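Local coordinates for protein 2-methyl-3-hydroxypyridine-5-carboxylic acid oxygenase (Mesorhizobium loti, PDB 3ALJ) that probably uses bound FAD and molecular oxygen to hydroxylate and open the pyridine ring of 2-methyl-3-hydroxypyridine-5-carboxylic acid, a step in vitamin B6 breakdown, at residues 311-316 with 371-376; 305-310 with 334-339; 276-281 with 289-294. All coordinates share one frame; numbering follows the deposited sequence. Where two conformers were deposited one is given.

Contact 1. Residues 311-316 with 371-376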
ATOM      1  N   LEU A 311      -7.793  -8.583  11.920  1.00 10.77           N
ATOM      2  CA  LEU A 311      -8.631  -9.816  11.694  1.00  9.44           C
ATOM      3  C   LEU A 311      -8.114 -10.898  12.578  1.00 10.19           C
ATOM      4  O   LEU A 311      -8.911 -11.643  13.260  1.00 11.01           O
ATOM      5  CB  LEU A 311      -8.588 -10.181  10.145  1.00  9.48           C
ATOM      6  CG  LEU A 311      -9.426 -11.446   9.847  1.00  9.83           C
ATOM      7  CD1 LEU A 311     -10.897 -11.274  10.124  1.00 13.24           C
ATOM      8  CD2 LEU A 311      -9.207 -11.716   8.357  1.00 13.16           C
ATOM      9  N   SER A 312      -6.817 -11.130  12.537  1.00 10.94           N
ATOM     10  CA  SER A 312      -6.188 -12.171  13.376  0.50  9.65           C
ATOM     11  C   SER A 312      -6.462 -11.986  14.850  1.00 11.40           C
ATOM     12  O   SER A 312      -6.685 -12.981  15.565  1.00 12.90           O
ATOM     13  CB  SER A 312      -4.668 -12.366  13.065  0.50  9.57           C
ATOM     14  OG  SER A 312      -3.819 -11.406  13.707  0.50  8.27           O
ATOM     15  N   GLN A 313      -6.444 -10.736  15.289  1.00 11.70           N
ATOM     16  CA  GLN A 313      -6.736 -10.434  16.714  1.00 13.11           C
ATOM     17  C   GLN A 313      -8.158 -10.817  17.059  1.00 12.98           C
ATOM     18  O   GLN A 313      -8.371 -11.514  18.096  1.00 13.63           O
ATOM     19  CB  GLN A 313      -6.544  -8.960  16.983  1.00 12.00           C
ATOM     20  CG  GLN A 313      -5.075  -8.476  16.903  1.00 10.65           C
ATOM     21  CD  GLN A 313      -5.045  -6.989  17.107  1.00  9.90           C
ATOM     22  OE1 GLN A 313      -5.858  -6.207  16.590  1.00 11.36           O
ATOM     23  NE2 GLN A 313      -4.025  -6.561  17.859  1.00 13.04           N
ATOM     24  N   ASP A 314      -9.141 -10.496  16.226  1.00 12.07           N
ATOM     25  CA  ASP A 314     -10.517 -10.792  16.593  1.00 11.55           C
ATOM     26  C   ASP A 314     -10.798 -12.275  16.520  1.00 12.48           C
ATOM     27  O   ASP A 314     -11.764 -12.683  17.272  1.00 13.68           O
ATOM     28  CB  ASP A 314     -11.453  -9.985  15.690  1.00 12.25           C
ATOM     29  CG  ASP A 314     -11.702  -8.633  16.196  1.00 15.83           C
ATOM     30  OD1 ASP A 314     -12.518  -8.560  17.146  1.00 19.26           O
ATOM     31  OD2 ASP A 314     -11.249  -7.578  15.681  1.00 16.23           O
ATOM     32  N   LEU A 315      -9.999 -13.072  15.809  1.00 12.58           N
ATOM     33  CA  LEU A 315     -10.182 -14.510  15.693  1.00 12.75           C
ATOM     34  C   LEU A 315      -9.640 -15.189  16.937  1.00 13.25           C
ATOM     35  O   LEU A 315      -9.779 -16.428  17.052  1.00 15.13           O
ATOM     36  CB  LEU A 315      -9.537 -15.082  14.401  1.00 13.45           C
ATOM     37  CG  LEU A 315     -10.417 -14.679  13.212  1.00 10.51           C
ATOM     38  CD1 LEU A 315      -9.502 -14.791  11.949  1.00 12.91           C
ATOM     39  CD2 LEU A 315     -11.647 -15.650  13.090  1.00 13.00           C
ATOM     40  N   GLU A 316      -9.051 -14.438  17.904  1.00 13.43           N
ATOM     41  CA  GLU A 316      -8.503 -15.072  19.129  1.00 14.97           C
ATOM     42  C   GLU A 316      -9.503 -14.865  20.244  1.00 18.60           C
ATOM     43  O   GLU A 316      -9.081 -15.126  21.407  1.00 22.60           O
ATOM     44  CB  GLU A 316      -7.135 -14.360  19.547  1.00 13.64           C
ATOM     45  CG  GLU A 316      -5.993 -14.715  18.647  1.00 17.38           C
ATOM     46  CD  GLU A 316      -5.823 -16.231  18.637  1.00 22.93           C
ATOM     47  OE1 GLU A 316      -5.506 -16.824  19.699  1.00 29.05           O
ATOM     48  OE2 GLU A 316      -6.060 -16.866  17.595  1.00 18.80           O
ATOM     49  N   LEU A 371      -1.111  -2.917  17.716  1.00 12.22           N
ATOM     50  CA  LEU A 371      -0.709  -3.965  18.716  1.00 12.08           C
ATOM     51  C   LEU A 371      -1.424  -3.636  20.039  1.00 15.01           C
ATOM     52  O   LEU A 371      -2.023  -4.549  20.675  1.00 16.92           O
ATOM     53  CB  LEU A 371       0.813  -3.922  18.844  1.00 13.86           C
ATOM     54  CG  LEU A 371       1.639  -4.068  17.529  1.00 10.63           C
ATOM     55  CD1 LEU A 371       3.086  -4.360  17.929  1.00 11.73           C
ATOM     56  CD2 LEU A 371       1.033  -5.253  16.788  1.00 12.60           C
ATOM     57  N   ARG A 372      -1.357  -2.382  20.447  1.00 14.26           N
ATOM     58  CA  ARG A 372      -2.040  -1.932  21.698  0.50 13.45           C
ATOM     59  C   ARG A 372      -3.427  -1.459  21.507  1.00 13.43           C
ATOM     60  O   ARG A 372      -4.183  -1.257  22.521  1.00 16.01           O
ATOM     61  CB  ARG A 372      -1.325  -0.752  22.348  0.50 11.07           C
ATOM     62  CG  ARG A 372       0.011  -1.249  22.867  0.50 10.57           C
ATOM     63  CD  ARG A 372       0.811  -0.156  23.542  0.50 12.61           C
ATOM     64  NE  ARG A 372       0.073   0.322  24.686  0.50 17.60           N
ATOM     65  CZ  ARG A 372      -0.070   1.616  24.916  0.50 17.50           C
ATOM     66  NH1 ARG A 372       0.567   2.461  24.116  0.50 13.44           N
ATOM     67  NH2 ARG A 372      -0.744   2.041  25.999  0.50 20.56           N
ATOM     68  N   ARG A 373      -3.875  -1.254  20.257  1.00 11.96           N
ATOM     69  CA  ARG A 373      -5.213  -0.771  19.956  1.00 13.08           C
ATOM     70  C   ARG A 373      -5.483   0.623  20.527  1.00 14.76           C
ATOM     71  O   ARG A 373      -6.562   0.931  21.048  1.00 17.19           O
ATOM     72  CB  ARG A 373      -6.356  -1.792  20.409  1.00 14.82           C
ATOM     73  CG  ARG A 373      -6.041  -3.198  19.941  1.00 16.10           C
ATOM     74  CD  ARG A 373      -7.208  -4.084  20.434  1.00 20.40           C
ATOM     75  NE  ARG A 373      -6.707  -5.443  20.394  1.00 21.00           N
ATOM     76  CZ  ARG A 373      -7.533  -6.508  20.189  1.00 19.26           C
ATOM     77  NH1 ARG A 373      -6.943  -7.708  20.229  1.00 24.52           N
ATOM     78  NH2 ARG A 373      -8.849  -6.265  19.972  1.00 21.16           N
ATOM     79  N   VAL A 374      -4.467   1.502  20.448  1.00 12.70           N
ATOM     80  CA  VAL A 374      -4.657   2.939  20.869  1.00 12.71           C
ATOM     81  C   VAL A 374      -4.025   3.801  19.856  1.00 11.48           C
ATOM     82  O   VAL A 374      -3.242   3.257  18.995  1.00 12.43           O
ATOM     83  CB  VAL A 374      -3.895   3.187  22.219  1.00 14.20           C
ATOM     84  CG1 VAL A 374      -4.590   2.279  23.373  1.00 18.72           C
ATOM     85  CG2 VAL A 374      -2.409   2.889  22.103  1.00 18.01           C
ATOM     86  N   TYR A 375      -4.271   5.098  19.923  1.00 11.68           N
ATOM     87  CA  TYR A 375      -3.578   6.091  19.069  1.00 11.25           C
ATOM     88  C   TYR A 375      -2.378   6.604  19.821  1.00 12.31           C
ATOM     89  O   TYR A 375      -2.502   6.911  21.065  1.00 14.90           O
ATOM     90  CB  TYR A 375      -4.532   7.231  18.730  1.00 10.78           C
ATOM     91  CG  TYR A 375      -5.653   6.792  17.838  1.00 11.37           C
ATOM     92  CD1 TYR A 375      -6.807   6.175  18.355  1.00 11.85           C
ATOM     93  CD2 TYR A 375      -5.453   6.825  16.479  1.00 10.84           C
ATOM     94  CE1 TYR A 375      -7.788   5.708  17.469  1.00 15.51           C
ATOM     95  CE2 TYR A 375      -6.432   6.409  15.571  1.00 13.17           C
ATOM     96  CZ  TYR A 375      -7.597   5.912  16.061  1.00 17.36           C
ATOM     97  OH  TYR A 375      -8.642   5.502  15.212  1.00 18.34           O
ATOM     98  N   SER A 376      -1.223   6.650  19.167  1.00  9.75           N
ATOM     99  CA  SER A 376       0.001   7.101  19.820  1.00 10.07           C
ATOM    100  C   SER A 376       0.556   8.297  19.046  1.00  8.25           C
ATOM    101  O   SER A 376      -0.115   8.958  18.237  1.00 10.57           O
ATOM    102  CB  SER A 376       0.967   5.911  19.801  1.00 10.31           C
ATOM    103  OG  SER A 376       2.237   6.152  20.489  1.00 13.22           O
TER
HETATM  104  O   HOH W   1      -7.578 -10.675  20.583  1.00 27.08           O
HETATM  105  O   HOH W   2     -10.393  -8.520  19.448  1.00 23.52           O
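The main-chain O of Gln313 accepts twice: from the N of Glu316, three residues on, and from water 1, which lies 2.7 Å from it and in turn accepts from Arg373 NH1 at 3.1 Å. Water 2 repeats the bridge beside it, accepting from Arg373 NH2 at 2.8 Å and donating, weakly, to Asp314 OD1. Both waters sit in the guanidinium plane, where the N-H bonds point, while one face is laid over the amide of Gln313. The two planes are stacked 26° apart, with Gln313 CD 3.7 Å from Arg373 NH1. A long, exposed arginine can reach both the carbonyl of Gln313 and the carboxylate of Asp314 through water. Its own backbone, with positive phi (62°), belongs to a G1 beta bulge in which Arg373 and Val374 both face Asp369, joining the short strands 368-369 and 374-375. From that turn the chain runs extended from CG to NE and reaches the helix. Glutamine suits the stack because its amide is flat, with an acceptor and a donor: OE1 accepts from Arg331 NH2, and NE2 donates to the O of Pro370.

Contact 2. Residues 305-310 with 334-339; sequences MVNAFS and PITDRC
Asn307 and Thr336 carry this contact between two helices, each giving up about the same modest area, and their polar ends meet in one direct bond. Thr336 OG1 donates to Asn307 OD1 at 2.9 Å, lying in the carbonyl plane on a lone pair, with a C=O...donor angle of 119°. Water 3 closes a ring beside the bond: it accepts from Asn307 ND2 at 2.7 Å and donates to Thr336 OG1, also at 2.7 Å. The hydroxyl therefore gives its proton to the amide and takes one from the water, while the amide offers its oxygen to the threonine and its N-H to the water, which fixes which way round it lies. Both residues are buried, and each suits its place: a short amide that can accept and donate together, and a hydroxyl that can do the same. The helix backbones stay well apart, with 8.5 Å between Asn307 CA and Thr336 CA, so the side chains must bridge them. With CG beside its backbone N (chi1 -63°), Asn307 reaches out to meet Thr336, which comes from the opposite direction. A leucine in its place would probably leave Thr336 OG1 without its acceptor and water 3 without the amide N-H that it accepts from, inside a buried interface. Helix 300-314 is thus tied to the long helix 321-349 just past its kink at residues 334 and 335; Ser310 packs on Trp328 and Ile332 of the same long helix, while Met305 and Phe309 lean on helices 21-32 and 57-65.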
ATOM      1  N   MET A 305      -2.761  -3.680   5.827  1.00  7.16           N
ATOM      2  CA  MET A 305      -1.981  -4.444   6.791  1.00  8.02           C
ATOM      3  C   MET A 305      -2.595  -4.341   8.178  1.00  7.35           C
ATOM      4  O   MET A 305      -2.666  -5.384   8.883  1.00  7.66           O
ATOM      5  CB  MET A 305      -0.545  -3.919   6.757  1.00  7.45           C
ATOM      6  CG  MET A 305       0.131  -4.348   5.450  1.00  8.95           C
ATOM      7  SD  MET A 305       1.845  -3.629   5.325  1.00 10.62           S
ATOM      8  CE  MET A 305       2.700  -4.661   6.560  1.00 12.25           C
ATOM      9  N   VAL A 306      -2.965  -3.156   8.625  1.00  7.24           N
ATOM     10  CA  VAL A 306      -3.710  -3.017   9.957  1.00  7.82           C
ATOM     11  C   VAL A 306      -4.940  -3.904   9.943  1.00  8.69           C
ATOM     12  O   VAL A 306      -5.190  -4.586  10.917  1.00  9.35           O
ATOM     13  CB  VAL A 306      -4.054  -1.563  10.231  1.00  7.61           C
ATOM     14  CG1 VAL A 306      -5.087  -1.424  11.368  1.00  8.77           C
ATOM     15  CG2 VAL A 306      -2.745  -0.823  10.679  1.00  8.91           C
ATOM     16  N   ASN A 307      -5.726  -3.872   8.872  1.00  7.67           N
ATOM     17  CA  ASN A 307      -6.976  -4.700   8.849  1.00  7.70           C
ATOM     18  C   ASN A 307      -6.702  -6.160   8.812  1.00  8.64           C
ATOM     19  O   ASN A 307      -7.374  -6.890   9.565  1.00  8.44           O
ATOM     20  CB  ASN A 307      -7.855  -4.209   7.697  1.00  8.66           C
ATOM     21  CG  ASN A 307      -8.325  -2.783   7.845  1.00  9.14           C
ATOM     22  OD1 ASN A 307      -8.724  -2.106   6.810  1.00 12.85           O
ATOM     23  ND2 ASN A 307      -8.306  -2.306   8.985  1.00  6.96           N
ATOM     24  N   ALA A 308      -5.659  -6.589   8.112  1.00  7.55           N
ATOM     25  CA  ALA A 308      -5.362  -8.003   8.099  1.00  8.11           C
ATOM     26  C   ALA A 308      -4.878  -8.454   9.463  1.00  9.54           C
ATOM     27  O   ALA A 308      -5.233  -9.543  10.001  1.00  9.88           O
ATOM     28  CB  ALA A 308      -4.343  -8.285   7.028  1.00 11.16           C
ATOM     29  N   PHE A 309      -4.017  -7.633  10.115  1.00  8.83           N
ATOM     30  CA  PHE A 309      -3.556  -8.056  11.417  1.00  8.20           C
ATOM     31  C   PHE A 309      -4.657  -8.014  12.423  1.00  9.47           C
ATOM     32  O   PHE A 309      -4.728  -8.944  13.278  1.00 11.18           O
ATOM     33  CB  PHE A 309      -2.393  -7.051  11.852  1.00  9.55           C
ATOM     34  CG  PHE A 309      -1.653  -7.506  13.098  1.00  7.68           C
ATOM     35  CD1 PHE A 309      -0.615  -8.423  12.984  1.00 12.04           C
ATOM     36  CD2 PHE A 309      -2.107  -7.048  14.348  1.00 10.64           C
ATOM     37  CE1 PHE A 309       0.032  -8.869  14.138  1.00 14.50           C
ATOM     38  CE2 PHE A 309      -1.454  -7.470  15.537  1.00 11.70           C
ATOM     39  CZ  PHE A 309      -0.442  -8.382  15.430  1.00 13.99           C
ATOM     40  N   SER A 310      -5.518  -7.019  12.335  1.00  9.77           N
ATOM     41  CA  SER A 310      -6.662  -6.876  13.253  1.00  8.66           C
ATOM     42  C   SER A 310      -7.615  -8.058  13.114  1.00 10.16           C
ATOM     43  O   SER A 310      -8.221  -8.490  14.128  1.00 11.09           O
ATOM     44  CB  SER A 310      -7.442  -5.602  12.986  1.00  9.37           C
ATOM     45  OG  SER A 310      -6.565  -4.487  13.294  1.00 10.96           O
ATOM     46  N   PRO A 334     -14.189   1.790  10.753  1.00 10.50           N
ATOM     47  CA  PRO A 334     -14.297   3.239  10.722  1.00 10.78           C
ATOM     48  C   PRO A 334     -12.986   4.010  10.487  1.00 10.59           C
ATOM     49  O   PRO A 334     -12.983   5.052   9.809  1.00 12.43           O
ATOM     50  CB  PRO A 334     -14.936   3.606  12.083  1.00 12.57           C
ATOM     51  CG  PRO A 334     -15.793   2.366  12.390  1.00 12.38           C
ATOM     52  CD  PRO A 334     -14.875   1.211  11.958  1.00 12.67           C
ATOM     53  N   ILE A 335     -11.883   3.503  11.016  1.00 12.86           N
ATOM     54  CA  ILE A 335     -10.583   4.155  10.765  1.00 11.31           C
ATOM     55  C   ILE A 335     -10.305   4.186   9.227  1.00 10.03           C
ATOM     56  O   ILE A 335      -9.830   5.171   8.654  1.00 11.87           O
ATOM     57  CB  ILE A 335      -9.454   3.390  11.493  1.00 12.37           C
ATOM     58  CG1 ILE A 335      -9.873   3.191  13.018  1.00 16.73           C
ATOM     59  CG2 ILE A 335      -8.149   4.109  11.233  1.00 16.01           C
ATOM     60  CD1 ILE A 335      -8.821   2.351  13.732  1.00 20.03           C
ATOM     61  N   THR A 336     -10.570   3.077   8.569  1.00  9.89           N
ATOM     62  CA  THR A 336     -10.325   2.956   7.099  1.00  8.57           C
ATOM     63  C   THR A 336     -11.321   3.784   6.321  1.00 10.33           C
ATOM     64  O   THR A 336     -10.903   4.454   5.362  1.00 10.61           O
ATOM     65  CB  THR A 336     -10.473   1.487   6.692  1.00  9.21           C
ATOM     66  OG1 THR A 336      -9.301   0.756   7.133  1.00 10.93           O
ATOM     67  CG2 THR A 336     -10.473   1.403   5.126  1.00 11.22           C
ATOM     68  N   ASP A 337     -12.635   3.837   6.718  1.00  9.14           N
ATOM     69  CA  ASP A 337     -13.556   4.609   5.974  1.00  9.59           C
ATOM     70  C   ASP A 337     -13.182   6.093   6.040  1.00  8.54           C
ATOM     71  O   ASP A 337     -13.244   6.816   5.061  1.00  9.11           O
ATOM     72  CB  ASP A 337     -14.953   4.462   6.620  1.00 10.16           C
ATOM     73  CG  ASP A 337     -15.661   3.238   6.226  1.00 16.02           C
ATOM     74  OD1 ASP A 337     -15.282   2.517   5.311  1.00 13.96           O
ATOM     75  OD2 ASP A 337     -16.669   2.955   6.935  1.00 19.10           O
ATOM     76  N   ARG A 338     -12.743   6.536   7.229  1.00  9.30           N
ATOM     77  CA  ARG A 338     -12.342   7.962   7.400  1.00 10.28           C
ATOM     78  C   ARG A 338     -11.107   8.291   6.612  1.00  9.31           C
ATOM     79  O   ARG A 338     -11.004   9.305   5.956  1.00 10.10           O
ATOM     80  CB  ARG A 338     -12.042   8.316   8.898  1.00 11.67           C
ATOM     81  CG  ARG A 338     -13.373   8.492   9.650  1.00 15.89           C
ATOM     82  CD  ARG A 338     -13.184   9.072  11.120  1.00 18.25           C
ATOM     83  NE  ARG A 338     -12.313   8.225  11.939  1.00 16.16           N
ATOM     84  CZ  ARG A 338     -12.718   7.216  12.740  1.00 20.43           C
ATOM     85  NH1 ARG A 338     -14.047   6.957  12.812  1.00 21.94           N
ATOM     86  NH2 ARG A 338     -11.850   6.513  13.437  1.00 19.91           N
ATOM     87  N   CYS A 339     -10.140   7.344   6.654  1.00  9.69           N
ATOM     88  CA  CYS A 339      -8.889   7.583   5.914  1.00  9.54           C
ATOM     89  C   CYS A 339      -9.078   7.595   4.351  1.00  8.85           C
ATOM     90  O   CYS A 339      -8.587   8.451   3.668  1.00  9.19           O
ATOM     91  CB  CYS A 339      -7.853   6.528   6.355  1.00  8.75           C
ATOM     92  SG  CYS A 339      -6.248   6.707   5.540  1.00 11.34           S
TER
HETATM   93  O   HOH W   3      -8.867   0.215   9.746  1.00 11.33           O

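Contact 3. Residues 276-281 with 289-294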
ATOM      1  N   ASP A 276     -20.500  -2.310   0.902  1.00 15.51           N
ATOM      2  CA  ASP A 276     -21.597  -2.340   1.930  0.50 14.88           C
ATOM      3  C   ASP A 276     -21.021  -2.976   3.236  1.00 16.01           C
ATOM      4  O   ASP A 276     -21.286  -2.560   4.387  1.00 15.17           O
ATOM      5  CB  ASP A 276     -22.836  -3.087   1.360  0.50 11.88           C
ATOM      6  CG  ASP A 276     -24.001  -3.129   2.346  0.50 12.42           C
ATOM      7  OD1 ASP A 276     -24.382  -4.259   2.753  0.50 13.34           O
ATOM      8  OD2 ASP A 276     -24.505  -2.034   2.648  0.50 17.54           O
ATOM      9  N   SER A 277     -20.298  -4.074   3.031  1.00 13.63           N
ATOM     10  CA  SER A 277     -19.727  -4.837   4.123  1.00 11.57           C
ATOM     11  C   SER A 277     -18.501  -5.554   3.698  1.00 11.75           C
ATOM     12  O   SER A 277     -18.271  -5.631   2.470  1.00 10.91           O
ATOM     13  CB  SER A 277     -20.787  -5.810   4.741  1.00 16.27           C
ATOM     14  OG  SER A 277     -20.966  -6.857   3.796  1.00 20.33           O
ATOM     15  N   TRP A 278     -17.750  -6.068   4.653  1.00  9.76           N
ATOM     16  CA  TRP A 278     -16.444  -6.770   4.335  1.00  9.16           C
ATOM     17  C   TRP A 278     -16.470  -8.228   4.614  1.00 11.18           C
ATOM     18  O   TRP A 278     -15.490  -8.921   4.437  1.00 11.42           O
ATOM     19  CB  TRP A 278     -15.305  -6.142   5.184  1.00 10.24           C
ATOM     20  CG  TRP A 278     -14.996  -4.719   4.833  1.00  9.70           C
ATOM     21  CD1 TRP A 278     -15.513  -3.921   3.816  1.00  9.44           C
ATOM     22  CD2 TRP A 278     -14.063  -3.905   5.523  1.00 10.83           C
ATOM     23  NE1 TRP A 278     -14.927  -2.631   3.846  1.00 10.36           N
ATOM     24  CE2 TRP A 278     -14.033  -2.642   4.892  1.00  8.68           C
ATOM     25  CE3 TRP A 278     -13.214  -4.135   6.593  1.00 10.63           C
ATOM     26  CZ2 TRP A 278     -13.145  -1.628   5.306  1.00 11.29           C
ATOM     27  CZ3 TRP A 278     -12.373  -3.125   7.041  1.00 10.26           C
ATOM     28  CH2 TRP A 278     -12.337  -1.905   6.392  1.00 10.82           C
ATOM     29  N   THR A 279     -17.655  -8.760   5.014  1.00 11.50           N
ATOM     30  CA  THR A 279     -17.705 -10.166   5.513  1.00 13.52           C
ATOM     31  C   THR A 279     -18.963 -10.836   4.984  1.00 12.74           C
ATOM     32  O   THR A 279     -19.977 -10.176   4.686  1.00 14.71           O
ATOM     33  CB  THR A 279     -17.795 -10.221   7.056  1.00 15.06           C
ATOM     34  OG1 THR A 279     -19.037  -9.632   7.485  1.00 18.98           O
ATOM     35  CG2 THR A 279     -16.598  -9.451   7.668  1.00 15.11           C
ATOM     36  N   ARG A 280     -18.833 -12.147   4.869  1.00 10.04           N
ATOM     37  CA  ARG A 280     -20.061 -12.948   4.586  1.00 11.78           C
ATOM     38  C   ARG A 280     -19.761 -14.336   5.105  1.00 11.94           C
ATOM     39  O   ARG A 280     -18.940 -15.036   4.590  1.00 12.35           O
ATOM     40  CB  ARG A 280     -20.424 -12.887   3.095  1.00 11.16           C
ATOM     41  CG  ARG A 280     -21.866 -13.361   2.859  1.00 13.04           C
ATOM     42  CD  ARG A 280     -22.755 -12.156   3.031  1.00 17.75           C
ATOM     43  NE  ARG A 280     -22.352 -11.023   2.203  1.00 19.85           N
ATOM     44  CZ  ARG A 280     -22.711 -10.831   0.946  1.00 19.78           C
ATOM     45  NH1 ARG A 280     -22.312  -9.701   0.352  1.00 16.73           N
ATOM     46  NH2 ARG A 280     -23.469 -11.692   0.289  1.00 20.27           N
ATOM     47  N   GLY A 281     -20.476 -14.723   6.168  1.00 13.02           N
ATOM     48  CA  GLY A 281     -20.163 -16.014   6.734  1.00 13.54           C
ATOM     49  C   GLY A 281     -18.703 -16.129   7.181  1.00 11.45           C
ATOM     50  O   GLY A 281     -18.265 -15.354   8.094  1.00 13.88           O
ATOM     51  N   ALA A 289      -9.271  -5.364  -1.969  1.00  6.81           N
ATOM     52  CA  ALA A 289     -10.529  -6.084  -2.261  1.00  6.34           C
ATOM     53  C   ALA A 289     -11.717  -5.338  -1.626  1.00  9.72           C
ATOM     54  O   ALA A 289     -12.861  -5.439  -2.126  1.00  8.88           O
ATOM     55  CB  ALA A 289     -10.460  -7.503  -1.724  1.00  9.58           C
ATOM     56  N   ALA A 290     -11.463  -4.683  -0.471  1.00  9.45           N
ATOM     57  CA  ALA A 290     -12.525  -4.038   0.291  1.00  8.98           C
ATOM     58  C   ALA A 290     -12.491  -2.544   0.249  1.00  8.97           C
ATOM     59  O   ALA A 290     -13.531  -1.891   0.408  1.00 10.15           O
ATOM     60  CB  ALA A 290     -12.476  -4.533   1.739  1.00  9.14           C
ATOM     61  N   HIS A 291     -11.265  -1.941   0.193  1.00  8.34           N
ATOM     62  CA  HIS A 291     -11.181  -0.490   0.525  1.00  8.48           C
ATOM     63  C   HIS A 291     -10.033   0.195  -0.191  1.00  8.32           C
ATOM     64  O   HIS A 291      -9.377   1.078   0.343  1.00  8.97           O
ATOM     65  CB  HIS A 291     -11.056  -0.355   2.085  1.00  9.15           C
ATOM     66  CG  HIS A 291      -9.890  -1.067   2.668  1.00  9.10           C
ATOM     67  ND1 HIS A 291      -8.575  -0.729   2.401  1.00 10.92           N
ATOM     68  CD2 HIS A 291      -9.847  -2.092   3.555  1.00 11.82           C
ATOM     69  CE1 HIS A 291      -7.778  -1.552   3.105  1.00 11.08           C
ATOM     70  NE2 HIS A 291      -8.505  -2.383   3.784  1.00 10.75           N
ATOM     71  N   ALA A 292      -9.841  -0.117  -1.455  1.00  8.07           N
ATOM     72  CA  ALA A 292      -8.848   0.637  -2.194  1.00  8.46           C
ATOM     73  C   ALA A 292      -9.131   2.113  -2.259  1.00  7.57           C
ATOM     74  O   ALA A 292     -10.315   2.503  -2.294  1.00  8.52           O
ATOM     75  CB  ALA A 292      -8.744   0.132  -3.633  1.00  8.70           C
ATOM     76  N   MET A 293      -8.110   2.968  -2.121  1.00  8.16           N
ATOM     77  CA  MET A 293      -8.272   4.388  -1.869  1.00  9.13           C
ATOM     78  C   MET A 293      -7.305   5.238  -2.651  1.00  7.94           C
ATOM     79  O   MET A 293      -6.340   4.707  -3.219  1.00  8.98           O
ATOM     80  CB  MET A 293      -8.214   4.624  -0.362  1.00  9.12           C
ATOM     81  CG  MET A 293      -6.828   4.372   0.230  1.00  8.76           C
ATOM     82  SD  MET A 293      -6.767   4.759   2.015  1.00 10.90           S
ATOM     83  CE  MET A 293      -7.508   3.230   2.668  1.00 11.21           C
ATOM     84  N   CYS A 294      -7.556   6.521  -2.681  1.00  9.61           N
ATOM     85  CA  CYS A 294      -6.572   7.403  -3.244  1.00  9.25           C
ATOM     86  C   CYS A 294      -5.280   7.395  -2.438  1.00  9.59           C
ATOM     87  O   CYS A 294      -5.357   7.278  -1.221  1.00  8.89           O
ATOM     88  CB  CYS A 294      -7.112   8.853  -3.269  1.00  9.37           C
ATOM     89  SG  CYS A 294      -8.591   8.992  -4.403  1.00 11.00           S
TER
HETATM   90  O   HOH W   4     -15.110  -0.491   1.903  1.00 11.71           O
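The chain comes back on itself through strands 279-280 and 283-285, bringing the CA atoms of Trp278 and Ala290 to 6.3 Å from each other, the nearest pair of CA atoms across the two segments. Over one face of the indole sits the methyl of Ala290: its CB is 3.7 Å from the centroid of the five-membered ring and 12° off the ring normal, a CH-pi contact. Alanine suits the place, since so small a side chain lets the backbone at 290 come near the tryptophan. That nearness is also used by water 4, which lies in the indole plane, accepts from Trp278 NE1 at 2.9 Å and donates to the O of Ala290 at 2.6 Å; the buried indole N-H thereby has an acceptor. Residues 289-291 close a Gly-Asp-Ala-Ala-His run that probably corresponds to the GD motif of flavin-dependent aromatic hydroxylases, which in relatives contacts the ribityl part of the cofactor. Beyond Ala290 the six-membered end of the indole reaches His291, whose CD2 is 3.8 Å from Trp278 CZ2. The ring planes lie 46° apart, an oblique pairing, and the side chains cross at about a right angle. His291 holds CG between its backbone N and carbonyl carbon (chi1 58°), which folds the imidazole back beside the tryptophan. The N of Trp278 also bonds to Glu329 OE1, and its backbone bonds to Leu285 at the end of strand 283-285, in the sheet that contains strand 279-280. Asn307 and Cys303 of helix 300-314 touch the imidazole, and Thr336 packs on it from helix 321-349.

Contacts 2 and 3 form one continuous buried cluster, their centres 10 Å apart: Asn307 OD1 lies 3.0 Å from His291 NE2, while Thr336 CG2 is 3.5 Å from His291 CG. This cluster is the part nearest the cofactor, with the side chain of His291 about 6 Å and that of Asn307 about 9 Å from FAD. Contact 1 lies at the surface, at the far end of helix 300-314, its centre 11 Å from that of contact 2; Leu371 CD2 reaches Phe309 CE2 at 3.6 Å, and Tyr375 packs on Ile335. Contacts 1 and 3 do not touch, their centres being about 19 Å apart; contact 2 lies between them, sharing helix 300-314 with contact 1 and meeting contact 3 through Asn307 and Thr336.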